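Local coordinates for periplasmic divalent cation tolerance protein (Xylella fastidiosa, PDB 2NUH), which is of unknown precise function but may bind copper ions and is named for tolerance to divalent cations, at residues V65-N68 / A69-R73. Numbering follows the deposited sequence.
Sequences VHVN and AAITR
The amide of Ala70 meets the carbonyl of His66 in a local contact at the N-terminal start of helix 67-77, where residues 65-68 lead into its first turn and the chain leaving strand 50-63 turns into the helix. Ala70 N lies 2.8 Å from His66 O. The next two bonds repeat the i to i+4 spacing of an alpha helix: Ile71 N to Val67 O and Thr72 N to Asn68 O, each 2.9 Å. One step earlier a water stands in for the direct bond, donating to Val65 O and accepting from Ala69 N, both at 2.8 Å, and so satisfies an amide at the start of the helix. Among the side chains, Val67 and Ile71 run side by side on one face. The torsion of Val67 (chi1 165°) sets CG1 opposite its own amide nitrogen, where it meets Ile71 CD1 at 3.8 Å. Thr72 folds its hydroxyl back along the helix (chi1 63°), and OG1 makes a weak hydrogen bond to Asn68 O at 3.3 Å, not settled because its one proton has another acceptor within reach. In the ferredoxin-like fold of CutA proteins this helix lies against the antiparallel sheet: Val67 touches Tyr6, and Ala70 and Ile71 touch Ile8, on strand 5-12, while Arg73 reaches helix 15-27 and forms a salt bridge with Glu28 just beyond it.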
# COMPACT_ATOMS: atom_id res chain seq x y z
N VAL A 65 10.90 -7.72 -5.52
CA VAL A 65 12.04 -6.83 -5.76
C VAL A 65 11.66 -5.37 -5.56
O VAL A 65 12.55 -4.52 -5.45
CB VAL A 65 12.74 -7.07 -7.11
CG1 VAL A 65 13.24 -8.51 -7.19
CG2 VAL A 65 11.86 -6.72 -8.28
N HIS A 66 10.37 -5.07 -5.49
CA HIS A 66 9.93 -3.69 -5.29
C HIS A 66 9.31 -3.42 -3.94
O HIS A 66 8.96 -2.29 -3.65
CB HIS A 66 8.94 -3.25 -6.36
CG HIS A 66 9.55 -3.14 -7.71
ND1 HIS A 66 9.63 -4.21 -8.58
CD2 HIS A 66 10.11 -2.09 -8.36
CE1 HIS A 66 10.22 -3.83 -9.69
NE2 HIS A 66 10.52 -2.55 -9.59
N VAL A 67 9.15 -4.45 -3.11
CA VAL A 67 8.49 -4.27 -1.83
C VAL A 67 9.12 -3.16 -1.00
O VAL A 67 8.42 -2.26 -0.52
CB VAL A 67 8.45 -5.57 -1.02
CG1 VAL A 67 8.10 -5.30 0.44
CG2 VAL A 67 7.46 -6.52 -1.63
N ASN A 68 10.44 -3.21 -0.82
CA ASN A 68 11.09 -2.23 0.03
C ASN A 68 10.96 -0.85 -0.55
O ASN A 68 10.70 0.09 0.17
CB ASN A 68 12.56 -2.56 0.21
CG ASN A 68 12.77 -3.81 1.00
OD1 ASN A 68 11.81 -4.43 1.48
ND2 ASN A 68 14.02 -4.22 1.14
N ALA A 69 11.15 -0.73 -1.86
CA ALA A 69 11.05 0.58 -2.50
C ALA A 69 9.65 1.14 -2.40
O ALA A 69 9.45 2.34 -2.19
CB ALA A 69 11.48 0.50 -3.94
N ALA A 70 8.65 0.28 -2.57
CA ALA A 70 7.28 0.74 -2.47
C ALA A 70 7.00 1.23 -1.05
O ALA A 70 6.35 2.25 -0.84
CB ALA A 70 6.32 -0.39 -2.84
N ILE A 71 7.50 0.48 -0.07
CA ILE A 71 7.26 0.87 1.31
C ILE A 71 7.97 2.17 1.66
O ILE A 71 7.39 3.03 2.32
CB ILE A 71 7.68 -0.24 2.29
CG1 ILE A 71 6.67 -1.39 2.19
CG2 ILE A 71 7.73 0.31 3.73
CD1 ILE A 71 7.05 -2.65 2.98
N THR A 72 9.20 2.32 1.20
CA THR A 72 9.92 3.52 1.58
C THR A 72 9.37 4.71 0.82
O THR A 72 9.25 5.80 1.39
CB THR A 72 11.45 3.38 1.36
OG1 THR A 72 11.72 3.20 -0.02
CG2 THR A 72 11.99 2.19 2.10
N ARG A 73 8.98 4.53 -0.44
CA ARG A 73 8.38 5.64 -1.16
C ARG A 73 7.02 6.00 -0.56
O ARG A 73 6.68 7.18 -0.43
CB ARG A 73 8.23 5.31 -2.64
CG ARG A 73 7.81 6.48 -3.50
CD ARG A 73 8.87 7.57 -3.52
NE ARG A 73 8.54 8.52 -4.56
CZ ARG A 73 8.39 9.82 -4.37
NH1 ARG A 73 8.04 10.58 -5.41
NH2 ARG A 73 8.60 10.37 -3.18
O HOH W 1 12.53 -2.57 -3.40